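Local coordinates for protein NtrC family transcriptional regulator (Clostridium acetobutylicum ATCC 824, PDB 2Q5C) that probably acts as a sigma54-dependent, ATP- and DNA-binding transcriptional regulator of the NtrC family, of which this chain is the N-terminal, propionate-catabolism-activator-like domain, at residues Leu5-Ile10 / Glu178-Leu183; Ile32-Ser37 / Phe46-Glu51; Asp53-Arg58 / Asp63-Ser68; Ile74-Thr79 / Arg174-Glu179. All blocks are in the same frame, centred on the assembly; numbering follows the deposited sequence. Where two conformers were deposited one is given.

In the fold
All four contacts fasten helices onto one four-stranded parallel sheet, strand order 30-35, 6-11, 54-58, 73-76, in the first of the chain's two alpha/beta lobes. Contacts 1 and 4 share helix 170-187, which returns from the end of the chain to cover one face of the sheet; their centres lie about 10 Å apart. Contacts 2 and 3, with centres about 9 Å apart, lie on the other face, where helices 38-48 and 59-66 pack. Contacts 2 and 4 involve the two outermost strands, with centres about 17 Å apart and nearest atoms about 10 Å. The sulfates near contacts 2, 3 and 4 probably come from the crystallisation liquor.

Contact 1. Residues Leu5-Ile10 / Glu178-Leu183; sequences LKIALI and EEALNL
Leu5 and Ile7 meet Ala180 and Leu181 in a purely apolar strand-on-helix contact, where the last helix of the chain lies against the inner strand 6-11 of the first parallel sheet. The Leu181 methyl CD2 is the hub: it reaches Leu5 CD1 at 3.8 Å and also touches the delta methyl of Ile7. Ile7 and Leu181 cross at about a right angle. With its chain stretched beyond CG1 (chi2 178°), Ile7 reaches the helix, and its CD1 also lies 4.1 Å from Ala180 CB. Methyl groups alone carry the contact, Ala180 contributing its single CB. Lys6 and Ala8 alternate to the other face of the sheet, Ala8 touching Leu48 of helix 38-48. On the near face, Phe20 of helix 14-27 and Phe29 of the following loop pack against Ile7, while strands 30-35 and 54-58 hydrogen-bond along the two edges of strand 6-11.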
loop_
_atom_site.group_PDB
_atom_site.type_symbol
_atom_site.label_atom_id
_atom_site.label_comp_id
_atom_site.label_asym_id
_atom_site.label_seq_id
_atom_site.Cartn_x
_atom_site.Cartn_y
_atom_site.Cartn_z
ATOM N N LEU A 5 -3.561 4.725 -24.398
ATOM C CA LEU A 5 -3.394 3.828 -23.255
ATOM C C LEU A 5 -4.134 4.359 -22.047
ATOM O O LEU A 5 -4.186 5.559 -21.822
ATOM C CB LEU A 5 -1.916 3.651 -22.928
ATOM C CG LEU A 5 -1.060 3.064 -24.067
ATOM C CD1 LEU A 5 0.422 2.978 -23.682
ATOM C CD2 LEU A 5 -1.602 1.714 -24.509
ATOM N N LYS A 6 -4.672 3.429 -21.275
ATOM C CA LYS A 6 -5.445 3.761 -20.070
ATOM C C LYS A 6 -4.917 2.955 -18.907
ATOM O O LYS A 6 -4.810 1.724 -18.993
ATOM C CB LYS A 6 -6.909 3.431 -20.280
ATOM C CG LYS A 6 -7.547 4.179 -21.470
ATOM C CD LYS A 6 -9.017 3.826 -21.650
ATOM C CE LYS A 6 -9.879 4.241 -20.473
ATOM N NZ LYS A 6 -11.312 3.890 -20.747
ATOM N N ILE A 7 -4.531 3.640 -17.833
ATOM C CA ILE A 7 -4.010 2.964 -16.646
ATOM C C ILE A 7 -4.749 3.454 -15.432
ATOM O O ILE A 7 -4.866 4.681 -15.209
ATOM C CB ILE A 7 -2.492 3.181 -16.461
ATOM C CG1 ILE A 7 -1.726 2.830 -17.737
ATOM C CG2 ILE A 7 -1.963 2.380 -15.244
ATOM C CD1 ILE A 7 -0.230 3.076 -17.617
ATOM N N ALA A 8 -5.232 2.507 -14.640
ATOM C CA ALA A 8 -5.904 2.809 -13.373
ATOM C C ALA A 8 -4.972 2.668 -12.199
ATOM O O ALA A 8 -4.277 1.672 -12.080
ATOM C CB ALA A 8 -7.098 1.918 -13.146
ATOM N N LEU A 9 -4.983 3.653 -11.307
ATOM C CA LEU A 9 -4.332 3.555 -9.998
ATOM C C LEU A 9 -5.408 3.405 -8.965
ATOM O O LEU A 9 -6.319 4.231 -8.907
ATOM C CB LEU A 9 -3.481 4.815 -9.711
ATOM C CG LEU A 9 -2.963 4.865 -8.262
ATOM C CD1 LEU A 9 -1.903 3.810 -8.039
ATOM C CD2 LEU A 9 -2.342 6.237 -8.022
ATOM N N ILE A 10 -5.328 2.356 -8.137
ATOM C CA ILE A 10 -6.317 2.113 -7.085
ATOM C C ILE A 10 -5.538 2.152 -5.775
ATOM O O ILE A 10 -4.616 1.351 -5.568
ATOM C CB ILE A 10 -7.048 0.764 -7.260
ATOM C CG1 ILE A 10 -7.685 0.724 -8.656
ATOM C CG2 ILE A 10 -8.088 0.605 -6.128
ATOM C CD1 ILE A 10 -8.407 -0.608 -9.000
ATOM N N GLU A 178 6.427 2.929 -15.341
ATOM C CA GLU A 178 7.356 2.353 -16.324
ATOM C C GLU A 178 7.093 0.867 -16.504
ATOM O O GLU A 178 7.027 0.373 -17.638
ATOM C CB GLU A 178 8.814 2.617 -15.928
ATOM C CG GLU A 178 9.820 2.358 -17.094
ATOM C CD GLU A 178 11.293 2.297 -16.663
ATOM O OE1 GLU A 178 11.622 2.493 -15.457
ATOM O OE2 GLU A 178 12.142 2.021 -17.558
ATOM N N GLU A 179 6.931 0.134 -15.407
ATOM C CA GLU A 179 6.672 -1.295 -15.486
ATOM C C GLU A 179 5.367 -1.569 -16.227
ATOM O O GLU A 179 5.292 -2.448 -17.093
ATOM C CB GLU A 179 6.627 -1.891 -14.087
ATOM C CG GLU A 179 6.463 -3.377 -14.057
ATOM C CD GLU A 179 6.429 -3.909 -12.644
ATOM O OE1 GLU A 179 6.899 -3.204 -11.710
ATOM O OE2 GLU A 179 5.913 -5.026 -12.468
ATOM N N ALA A 180 4.328 -0.796 -15.932
ATOM C CA ALA A 180 3.033 -0.987 -16.568
ATOM C C ALA A 180 3.146 -0.740 -18.048
ATOM O O ALA A 180 2.601 -1.526 -18.842
ATOM C CB ALA A 180 1.987 0.020 -15.937
ATOM N N LEU A 181 3.802 0.350 -18.426
ATOM C CA LEU A 181 3.909 0.679 -19.857
ATOM C C LEU A 181 4.650 -0.419 -20.593
ATOM O O LEU A 181 4.267 -0.773 -21.723
ATOM C CB LEU A 181 4.558 2.031 -20.075
ATOM C CG LEU A 181 3.702 3.230 -19.647
ATOM C CD1 LEU A 181 4.556 4.477 -19.582
ATOM C CD2 LEU A 181 2.511 3.459 -20.574
ATOM N N ASN A 182 5.674 -0.995 -19.952
ATOM C CA ASN A 182 6.419 -2.093 -20.587
ATOM C C ASN A 182 5.560 -3.336 -20.754
ATOM O O ASN A 182 5.595 -3.997 -21.811
ATOM C CB ASN A 182 7.676 -2.424 -19.776
ATOM C CG ASN A 182 8.732 -1.344 -19.865
ATOM O OD1 ASN A 182 8.674 -0.466 -20.725
ATOM N ND2 ASN A 182 9.724 -1.409 -18.970
ATOM N N LEU A 183 4.766 -3.658 -19.745
ATOM C CA LEU A 183 3.904 -4.829 -19.766
ATOM C C LEU A 183 2.826 -4.690 -20.824
ATOM O O LEU A 183 2.489 -5.672 -21.512
ATOM C CB LEU A 183 3.236 -5.037 -18.406
ATOM C CG LEU A 183 3.529 -6.222 -17.489
ATOM C CD1 LEU A 183 4.934 -6.824 -17.698
ATOM C CD2 LEU A 183 3.286 -5.847 -16.021
#

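Contact 2. Residues Ile32-Ser37 / Phe46-Glu51; sequences ITKTAS and FGLQDE. With SO4 (sulfate ion), chain F; SO4 (sulfate ion), chain D.
Leu48 sets its CD1 methyl against Lys34 and Ile32 in a beta-alpha pair of the doubly wound alpha/beta lobe (strand order 2-1-3-4), where the last part of helix 38-48 folds back over strand 30-35, the edge strand that precedes it. The closest approach is to the aliphatic part of the lysine, Lys34 CG to Leu48 CD1 at 4.2 Å; Ile32 CG2 sits slightly farther from the same methyl. Lys34 bends at chi2 (-73°) and then runs out extended, so its methylenes skirt the leucine while NZ goes on to a hydrogen bond of 2.9 Å with O3 of the chain D sulfate. The other leucine methyl, Leu48 CD2, faces O4 of that sulfate. The chain F sulfate is held by the strand backbone: Thr35 N gives its O1 a nearly straight bond of 2.9 Å, with an N-H...O angle of 174°. Farther out, Val52, Lys6 and Ala8 pack on Ile32, Ile44 of the helix touches Lys34, and backbone bonds to Leu9 and Ser11 hold the strand in the sheet. Gln49 NE2 lies 3.5 Å above one face of the Phe46 ring, offset toward its rim.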
loop_
_atom_site.group_PDB
_atom_site.type_symbol
_atom_site.label_atom_id
_atom_site.label_comp_id
_atom_site.label_asym_id
_atom_site.label_seq_id
_atom_site.Cartn_x
_atom_site.Cartn_y
_atom_site.Cartn_z
ATOM N N ILE A 32 -6.903 6.853 -14.651
ATOM C CA ILE A 32 -8.115 6.573 -13.904
ATOM C C ILE A 32 -7.647 6.430 -12.470
ATOM O O ILE A 32 -6.658 5.737 -12.227
ATOM C CB ILE A 32 -8.812 5.269 -14.379
ATOM C CG1 ILE A 32 -9.302 5.422 -15.832
ATOM C CG2 ILE A 32 -9.994 4.958 -13.480
ATOM C CD1 ILE A 32 -8.279 5.070 -16.928
ATOM N N THR A 33 -8.280 7.095 -11.521
ATOM C CA THR A 33 -7.948 6.910 -10.100
ATOM C C THR A 33 -9.183 6.476 -9.338
ATOM O O THR A 33 -10.293 6.958 -9.619
ATOM C CB THR A 33 -7.359 8.169 -9.453
ATOM O OG1 THR A 33 -8.298 9.238 -9.590
ATOM C CG2 THR A 33 -6.046 8.568 -10.104
ATOM N N LYS A 34 -9.003 5.543 -8.407
ATOM C CA LYS A 34 -10.102 5.060 -7.570
ATOM C C LYS A 34 -9.571 4.868 -6.169
ATOM O O LYS A 34 -8.451 4.384 -5.961
ATOM C CB LYS A 34 -10.676 3.723 -8.078
ATOM C CG LYS A 34 -11.187 3.768 -9.529
ATOM C CD LYS A 34 -12.520 4.549 -9.654
ATOM C CE LYS A 34 -12.997 4.575 -11.101
ATOM N NZ LYS A 34 -14.106 5.574 -11.361
ATOM N N THR A 35 -10.380 5.242 -5.182
ATOM C CA THR A 35 -9.965 5.178 -3.803
ATOM C C THR A 35 -10.533 3.919 -3.186
ATOM O O THR A 35 -11.758 3.825 -2.952
ATOM C CB THR A 35 -10.461 6.440 -3.043
ATOM O OG1 THR A 35 -9.899 7.595 -3.676
ATOM C CG2 THR A 35 -10.038 6.408 -1.573
ATOM N N ALA A 36 -9.664 2.942 -2.953
ATOM C CA ALA A 36 -10.120 1.653 -2.423
ATOM C C ALA A 36 -8.946 0.803 -1.996
ATOM O O ALA A 36 -7.819 1.063 -2.397
ATOM C CB ALA A 36 -10.922 0.902 -3.507
ATOM N N SER A 37 -9.235 -0.254 -1.218
ATOM C CA SER A 37 -8.218 -1.251 -0.878
ATOM C C SER A 37 -8.819 -2.663 -0.833
ATOM O O SER A 37 -10.056 -2.833 -0.760
ATOM C CB SER A 37 -7.581 -0.948 0.496
ATOM O OG SER A 37 -8.537 -1.175 1.528
ATOM N N PHE A 46 -11.979 -5.409 -11.097
ATOM C CA PHE A 46 -12.681 -6.363 -11.942
ATOM C C PHE A 46 -13.630 -5.612 -12.877
ATOM O O PHE A 46 -13.720 -5.920 -14.070
ATOM C CB PHE A 46 -13.441 -7.368 -11.071
ATOM C CG PHE A 46 -14.045 -8.481 -11.854
ATOM C CD1 PHE A 46 -13.333 -9.657 -12.039
ATOM C CD2 PHE A 46 -15.293 -8.321 -12.458
ATOM C CE1 PHE A 46 -13.897 -10.715 -12.813
ATOM C CE2 PHE A 46 -15.859 -9.351 -13.230
ATOM C CZ PHE A 46 -15.145 -10.533 -13.410
ATOM N N GLY A 47 -14.297 -4.596 -12.345
ATOM C CA GLY A 47 -15.270 -3.807 -13.138
ATOM C C GLY A 47 -14.594 -2.977 -14.216
ATOM O O GLY A 47 -15.206 -2.665 -15.231
ATOM N N LEU A 48 -13.333 -2.610 -13.995
ATOM C CA LEU A 48 -12.569 -1.774 -14.931
ATOM C C LEU A 48 -11.766 -2.537 -15.965
ATOM O O LEU A 48 -11.243 -1.954 -16.925
ATOM C CB LEU A 48 -11.556 -0.936 -14.145
ATOM C CG LEU A 48 -12.089 0.299 -13.437
ATOM C CD1 LEU A 48 -11.011 0.827 -12.522
ATOM C CD2 LEU A 48 -12.462 1.348 -14.470
ATOM N N GLN A 49 -11.635 -3.840 -15.800
ATOM C CA GLN A 49 -10.577 -4.509 -16.526
ATOM C C GLN A 49 -10.780 -4.540 -18.028
ATOM O O GLN A 49 -9.792 -4.581 -18.763
ATOM C CB GLN A 49 -10.261 -5.885 -15.956
ATOM C CG GLN A 49 -11.311 -6.908 -16.163
ATOM C CD GLN A 49 -10.815 -8.273 -15.749
ATOM O OE1 GLN A 49 -9.680 -8.654 -16.030
ATOM N NE2 GLN A 49 -11.660 -9.006 -15.081
ATOM N N ASP A 50 -12.025 -4.488 -18.488
ATOM C CA ASP A 50 -12.237 -4.495 -19.936
ATOM C C ASP A 50 -12.143 -3.080 -20.506
ATOM O O ASP A 50 -12.226 -2.890 -21.726
ATOM C CB ASP A 50 -13.582 -5.153 -20.295
ATOM C CG ASP A 50 -13.608 -6.648 -20.004
ATOM O OD1 ASP A 50 -12.544 -7.318 -20.037
ATOM O OD2 ASP A 50 -14.723 -7.165 -19.759
ATOM N N GLU A 51 -11.937 -2.096 -19.630
ATOM C CA GLU A 51 -11.882 -0.675 -20.030
ATOM C C GLU A 51 -10.519 -0.001 -19.884
ATOM O O GLU A 51 -10.369 1.169 -20.237
ATOM C CB GLU A 51 -12.883 0.159 -19.231
ATOM C CG GLU A 51 -14.321 -0.333 -19.271
ATOM C CD GLU A 51 -15.237 0.438 -18.334
ATOM O OE1 GLU A 51 -14.787 1.365 -17.613
ATOM O OE2 GLU A 51 -16.442 0.106 -18.315
HETATM S S SO4 F . -13.134 7.548 -6.108
HETATM O O1 SO4 F . -13.041 6.093 -5.976
HETATM O O2 SO4 F . -14.021 8.071 -5.068
HETATM O O3 SO4 F . -11.825 8.170 -5.934
HETATM O O4 SO4 F . -13.680 7.867 -7.430
HETATM S S SO4 D . -16.142 3.865 -14.100
HETATM O O1 SO4 D . -16.378 3.231 -12.798
HETATM O O2 SO4 D . -17.350 4.617 -14.441
HETATM O O3 SO4 D . -14.996 4.742 -14.007
HETATM O O4 SO4 D . -15.884 2.836 -15.114
#

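Contact 3. Residues Asp53-Arg58 / Asp63-Ser68; sequences DAIISR and DYIKKS. With SO4 (sulfate ion), chain E.
Ile65 gives up the most surface here, seating its two methyl-bearing branches on Ile55 and Ser57 of strand 54-58. Its CG2 lies 4.1 Å from Ile55 CG2, the two side chains crossing at a slant. The longer branch, extended at chi2 (173°), carries CD1 over Ser57, 3.6 Å from OG and almost as near CB. This is the strand-to-helix half of the beta-alpha-beta unit formed by strand 54-58, helix 59-66 and strand 73-76, and Ala45 of helix 38-48 packs against both isoleucines. Polar bonds lie away from the strand: in the conformer given, Lys67 NZ forms a salt bridge with Asp63 OD1 (2.9 Å), and Ser68 OG bonds to the Tyr64 carbonyl oxygen. Tyr64 OH gives a short bond of 2.6 Å to sulfate O4 and also meets Glu128 N. The contact itself is thus held by van der Waals packing, with the hydroxyl of Ser57 offered a methyl rather than a polar partner by Ile65, while the polar bonds form elsewhere on segment 63-68.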
loop_
_atom_site.group_PDB
_atom_site.type_symbol
_atom_site.label_atom_id
_atom_site.label_comp_id
_atom_site.label_asym_id
_atom_site.label_seq_id
_atom_site.Cartn_x
_atom_site.Cartn_y
_atom_site.Cartn_z
ATOM N N ASP A 53 -5.920 -0.679 -19.794
ATOM C CA ASP A 53 -4.803 -1.540 -20.258
ATOM C C ASP A 53 -4.016 -2.155 -19.100
ATOM O O ASP A 53 -3.379 -3.188 -19.258
ATOM C CB ASP A 53 -3.859 -0.759 -21.154
ATOM C CG ASP A 53 -4.533 -0.283 -22.409
ATOM O OD1 ASP A 53 -4.720 -1.127 -23.307
ATOM O OD2 ASP A 53 -4.924 0.893 -22.496
ATOM N N ALA A 54 -4.021 -1.512 -17.947
ATOM C CA ALA A 54 -3.290 -2.024 -16.793
ATOM C C ALA A 54 -3.824 -1.365 -15.534
ATOM O O ALA A 54 -4.418 -0.301 -15.602
ATOM C CB ALA A 54 -1.798 -1.714 -16.924
ATOM N N ILE A 55 -3.564 -2.002 -14.391
ATOM C CA ILE A 55 -3.919 -1.499 -13.063
ATOM C C ILE A 55 -2.649 -1.440 -12.236
ATOM O O ILE A 55 -1.811 -2.356 -12.315
ATOM C CB ILE A 55 -4.954 -2.356 -12.406
ATOM C CG1 ILE A 55 -6.249 -2.267 -13.252
ATOM C CG2 ILE A 55 -5.271 -1.856 -10.969
ATOM C CD1 ILE A 55 -7.246 -3.342 -12.967
ATOM N N ILE A 56 -2.471 -0.347 -11.480
ATOM C CA ILE A 56 -1.389 -0.167 -10.504
ATOM C C ILE A 56 -2.012 -0.060 -9.124
ATOM O O ILE A 56 -3.037 0.621 -8.922
ATOM C CB ILE A 56 -0.544 1.104 -10.822
ATOM C CG1 ILE A 56 0.144 1.016 -12.190
ATOM C CG2 ILE A 56 0.443 1.342 -9.684
ATOM C CD1 ILE A 56 0.801 2.287 -12.642
ATOM N N SER A 57 -1.394 -0.716 -8.145
ATOM C CA SER A 57 -1.865 -0.669 -6.752
ATOM C C SER A 57 -0.681 -0.993 -5.877
ATOM O O SER A 57 0.409 -1.174 -6.390
ATOM C CB SER A 57 -3.084 -1.552 -6.521
ATOM O OG SER A 57 -2.724 -2.912 -6.712
ATOM N N ARG A 58 -0.879 -1.049 -4.558
ATOM C CA ARG A 58 0.245 -1.247 -3.677
ATOM C C ARG A 58 -0.041 -2.364 -2.705
ATOM O O ARG A 58 -1.178 -2.587 -2.294
ATOM C CB ARG A 58 0.475 0.067 -2.936
ATOM C CG ARG A 58 1.743 0.109 -2.138
ATOM C CD ARG A 58 2.217 1.550 -2.019
ATOM N NE ARG A 58 1.477 2.298 -1.013
ATOM C CZ ARG A 58 1.954 2.592 0.205
ATOM N NH1 ARG A 58 1.203 3.272 1.050
ATOM N NH2 ARG A 58 3.179 2.207 0.571
ATOM N N ASP A 63 -2.172 -7.805 -4.381
ATOM C CA ASP A 63 -2.377 -9.250 -4.347
ATOM C C ASP A 63 -3.846 -9.592 -4.618
ATOM O O ASP A 63 -4.157 -10.494 -5.411
ATOM C CB ASP A 63 -1.933 -9.769 -2.979
ATOM C CG ASP A 63 -1.836 -11.276 -2.921
ATOM O OD1 ASP A 63 -1.468 -11.900 -3.938
ATOM O OD2 ASP A 63 -2.103 -11.823 -1.841
ATOM N N TYR A 64 -4.761 -8.868 -3.985
ATOM C CA TYR A 64 -6.198 -9.052 -4.226
ATOM C C TYR A 64 -6.562 -8.783 -5.680
ATOM O O TYR A 64 -7.355 -9.504 -6.284
ATOM C CB TYR A 64 -7.012 -8.156 -3.280
ATOM C CG TYR A 64 -7.177 -8.773 -1.899
ATOM C CD1 TYR A 64 -6.183 -8.679 -0.941
ATOM C CD2 TYR A 64 -8.336 -9.472 -1.592
ATOM C CE1 TYR A 64 -6.332 -9.308 0.312
ATOM C CE2 TYR A 64 -8.512 -10.076 -0.352
ATOM C CZ TYR A 64 -7.499 -9.962 0.587
ATOM O OH TYR A 64 -7.686 -10.598 1.791
ATOM N N ILE A 65 -5.961 -7.741 -6.244
ATOM C CA ILE A 65 -6.241 -7.417 -7.642
ATOM C C ILE A 65 -5.638 -8.450 -8.585
ATOM O O ILE A 65 -6.329 -8.890 -9.515
ATOM C CB ILE A 65 -5.748 -5.989 -7.953
ATOM C CG1 ILE A 65 -6.645 -5.006 -7.210
ATOM C CG2 ILE A 65 -5.799 -5.690 -9.475
ATOM C CD1 ILE A 65 -6.206 -3.546 -7.273
ATOM N N LYS A 66 -4.391 -8.839 -8.366
ATOM C CA LYS A 66 -3.746 -9.738 -9.316
ATOM C C LYS A 66 -4.500 -11.059 -9.416
ATOM O O LYS A 66 -4.595 -11.611 -10.507
ATOM C CB LYS A 66 -2.301 -10.000 -8.933
ATOM C CG LYS A 66 -1.538 -10.832 -9.981
ATOM C CD LYS A 66 -0.072 -10.994 -9.599
ATOM C CE LYS A 66 0.812 -11.150 -10.839
ATOM N NZ LYS A 66 1.003 -9.832 -11.539
ATOM N N LYS A 67 -5.044 -11.532 -8.304
ATOM C CA LYS A 67 -5.724 -12.839 -8.287
ATOM C C LYS A 67 -7.108 -12.784 -8.906
ATOM O O LYS A 67 -7.737 -13.830 -9.098
ATOM C CB LYS A 67 -5.808 -13.411 -6.868
ATOM C CG LYS A 67 -4.448 -13.705 -6.268
ATOM C CD LYS A 67 -4.563 -14.532 -5.000
ATOM C CE LYS A 67 -3.317 -14.442 -4.133
ATOM N NZ LYS A 67 -2.060 -14.606 -4.909
ATOM N N SER A 68 -7.610 -11.592 -9.220
ATOM C CA SER A 68 -8.981 -11.514 -9.735
ATOM C C SER A 68 -9.176 -10.859 -11.107
ATOM O O SER A 68 -10.297 -10.850 -11.629
ATOM C CB SER A 68 -9.925 -10.913 -8.698
ATOM O OG SER A 68 -9.414 -9.719 -8.178
HETATM S S SO4 E . -10.425 -12.501 2.603
HETATM O O1 SO4 E . -10.822 -13.845 3.019
HETATM O O2 SO4 E . -11.523 -11.792 1.947
HETATM O O3 SO4 E . -10.049 -11.787 3.820
HETATM O O4 SO4 E . -9.311 -12.617 1.668
#

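Contact 4. Residues Ile74-Thr79 / Arg174-Glu179; sequences ISIKVT and RRAIEE. With SO4 (sulfate ion), chain G.
Ile74 CG2 lies opposite its own backbone N, with chi1 (-68°) placing CG1 beside that nitrogen, and this methyl slots between Ala176 and Glu179. It comes within 3.6 Å of Ala176 O and 3.9 Å of Ala176 CB. Glu179, its CG opposite the backbone N (chi1 -176°) and its chain straight beyond, runs alongside Ile74, pointing the other way, and brings its carboxylate next to the same methyl. Next along the strand, Ile76 CG1 rests on Ala176 CB at 3.7 Å. Here the C-terminal helix packs on strand 73-76, one of the two edge strands of the doubly wound sheet; the axes of strand 74-76 and helix segment 174-179 come within 8.2 Å, nearly antiparallel at 169°. At this sheet edge two waters link the strand backbone to the carboxylate: one accepts from Ser75 N and donates to Glu179 OE2, the other donates both to Ser75 O and to Glu179 OE1. Water thus serves both Ser75 N and Ser75 O on the edge of the strand away from strand 54-58. Lys77 NZ, 6.4 Å from Glu179 OE2, may add a mild electrostatic attraction. Toward helix 14-27, Arg174 NH1 bonds a sulfate oxygen, O2, at 2.9 Å in the guanidinium plane and also pairs with Glu26.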
loop_
_atom_site.group_PDB
_atom_site.type_symbol
_atom_site.label_atom_id
_atom_site.label_comp_id
_atom_site.label_asym_id
_atom_site.label_seq_id
_atom_site.Cartn_x
_atom_site.Cartn_y
_atom_site.Cartn_z
ATOM N N ILE A 74 0.130 -4.254 -11.678
ATOM C CA ILE A 74 1.482 -3.861 -11.248
ATOM C C ILE A 74 1.403 -3.461 -9.790
ATOM O O ILE A 74 0.470 -2.754 -9.381
ATOM C CB ILE A 74 2.026 -2.698 -12.106
ATOM C CG1 ILE A 74 2.291 -3.153 -13.545
ATOM C CG2 ILE A 74 3.280 -2.088 -11.507
ATOM C CD1 ILE A 74 1.011 -3.265 -14.407
ATOM N N SER A 75 2.367 -3.929 -9.008
ATOM C CA SER A 75 2.434 -3.633 -7.599
ATOM C C SER A 75 3.496 -2.581 -7.321
ATOM O O SER A 75 4.639 -2.753 -7.720
ATOM C CB SER A 75 2.797 -4.897 -6.835
ATOM O OG SER A 75 2.645 -4.612 -5.474
ATOM N N ILE A 76 3.111 -1.490 -6.657
ATOM C CA ILE A 76 4.096 -0.557 -6.067
ATOM C C ILE A 76 4.620 -1.252 -4.804
ATOM O O ILE A 76 3.836 -1.653 -3.945
ATOM C CB ILE A 76 3.457 0.798 -5.670
ATOM C CG1 ILE A 76 2.819 1.504 -6.881
ATOM C CG2 ILE A 76 4.513 1.683 -4.990
ATOM C CD1 ILE A 76 1.762 2.573 -6.459
ATOM N N LYS A 77 5.939 -1.453 -4.739
ATOM C CA LYS A 77 6.493 -2.131 -3.560
ATOM C C LYS A 77 6.610 -1.148 -2.404
ATOM O O LYS A 77 7.034 -0.016 -2.631
ATOM C CB LYS A 77 7.856 -2.743 -3.872
ATOM C CG LYS A 77 7.889 -3.640 -5.114
ATOM C CD LYS A 77 6.914 -4.812 -5.017
ATOM C CE LYS A 77 6.860 -5.587 -6.343
ATOM N NZ LYS A 77 5.965 -6.785 -6.272
ATOM N N VAL A 78 6.202 -1.596 -1.220
ATOM C CA VAL A 78 6.478 -0.859 0.019
ATOM C C VAL A 78 7.989 -1.031 0.294
ATOM O O VAL A 78 8.485 -2.161 0.313
ATOM C CB VAL A 78 5.662 -1.382 1.207
ATOM C CG1 VAL A 78 5.891 -0.472 2.417
ATOM C CG2 VAL A 78 4.158 -1.457 0.870
ATOM N N THR A 79 8.709 0.081 0.457
ATOM C CA THR A 79 10.164 0.023 0.602
ATOM C C THR A 79 10.623 0.117 2.046
ATOM O O THR A 79 9.869 0.483 2.954
ATOM C CB THR A 79 10.901 1.081 -0.180
ATOM O OG1 THR A 79 10.681 2.355 0.443
ATOM C CG2 THR A 79 10.400 1.144 -1.617
ATOM N N ARG A 174 6.597 6.405 -10.249
ATOM C CA ARG A 174 7.215 6.448 -11.600
ATOM C C ARG A 174 7.696 5.091 -12.052
ATOM O O ARG A 174 7.490 4.715 -13.229
ATOM C CB ARG A 174 8.366 7.452 -11.627
ATOM C CG ARG A 174 7.905 8.898 -11.545
ATOM C CD ARG A 174 9.124 9.830 -11.599
ATOM N NE ARG A 174 8.685 11.212 -11.656
ATOM C CZ ARG A 174 8.402 11.851 -12.791
ATOM N NH1 ARG A 174 8.521 11.227 -13.966
ATOM N NH2 ARG A 174 7.997 13.106 -12.742
ATOM N N ARG A 175 8.322 4.339 -11.141
ATOM C CA ARG A 175 8.802 2.994 -11.495
ATOM C C ARG A 175 7.655 2.077 -11.854
ATOM O O ARG A 175 7.759 1.265 -12.786
ATOM C CB ARG A 175 9.629 2.377 -10.362
ATOM C CG ARG A 175 10.947 3.101 -10.082
ATOM C CD ARG A 175 11.824 2.265 -9.159
ATOM N NE ARG A 175 11.403 2.317 -7.757
ATOM C CZ ARG A 175 11.991 3.062 -6.820
ATOM N NH1 ARG A 175 13.038 3.828 -7.135
ATOM N NH2 ARG A 175 11.541 3.037 -5.566
ATOM N N ALA A 176 6.547 2.169 -11.117
ATOM C CA ALA A 176 5.391 1.316 -11.410
ATOM C C ALA A 176 4.777 1.658 -12.762
ATOM O O ALA A 176 4.333 0.772 -13.503
ATOM C CB ALA A 176 4.348 1.414 -10.279
ATOM N N ILE A 177 4.749 2.942 -13.098
ATOM C CA ILE A 177 4.234 3.360 -14.403
ATOM C C ILE A 177 5.110 2.813 -15.508
ATOM O O ILE A 177 4.578 2.282 -16.487
ATOM C CB ILE A 177 4.088 4.894 -14.489
ATOM C CG1 ILE A 177 2.926 5.338 -13.593
ATOM C CG2 ILE A 177 3.877 5.362 -15.936
ATOM C CD1 ILE A 177 2.886 6.841 -13.356
ATOM N N GLU A 178 6.427 2.929 -15.341
ATOM C CA GLU A 178 7.356 2.353 -16.324
ATOM C C GLU A 178 7.093 0.867 -16.504
ATOM O O GLU A 178 7.027 0.373 -17.638
ATOM C CB GLU A 178 8.814 2.617 -15.928
ATOM C CG GLU A 178 9.820 2.358 -17.094
ATOM C CD GLU A 178 11.293 2.297 -16.663
ATOM O OE1 GLU A 178 11.622 2.493 -15.457
ATOM O OE2 GLU A 178 12.142 2.021 -17.558
ATOM N N GLU A 179 6.931 0.134 -15.407
ATOM C CA GLU A 179 6.672 -1.295 -15.486
ATOM C C GLU A 179 5.367 -1.569 -16.227
ATOM O O GLU A 179 5.292 -2.448 -17.093
ATOM C CB GLU A 179 6.627 -1.891 -14.087
ATOM C CG GLU A 179 6.463 -3.377 -14.057
ATOM C CD GLU A 179 6.429 -3.909 -12.644
ATOM O OE1 GLU A 179 6.899 -3.204 -11.710
ATOM O OE2 GLU A 179 5.913 -5.026 -12.468
HETATM S S SO4 G . 10.828 8.510 -14.919
HETATM O O1 SO4 G . 11.378 7.420 -14.116
HETATM O O2 SO4 G . 9.376 8.591 -14.771
HETATM O O3 SO4 G . 11.450 9.757 -14.473
HETATM O O4 SO4 G . 11.126 8.284 -16.335
HETATM O O HOH W 1 4.380 -5.688 -10.138
HETATM O O HOH W 2 6.367 -1.317 -9.392
#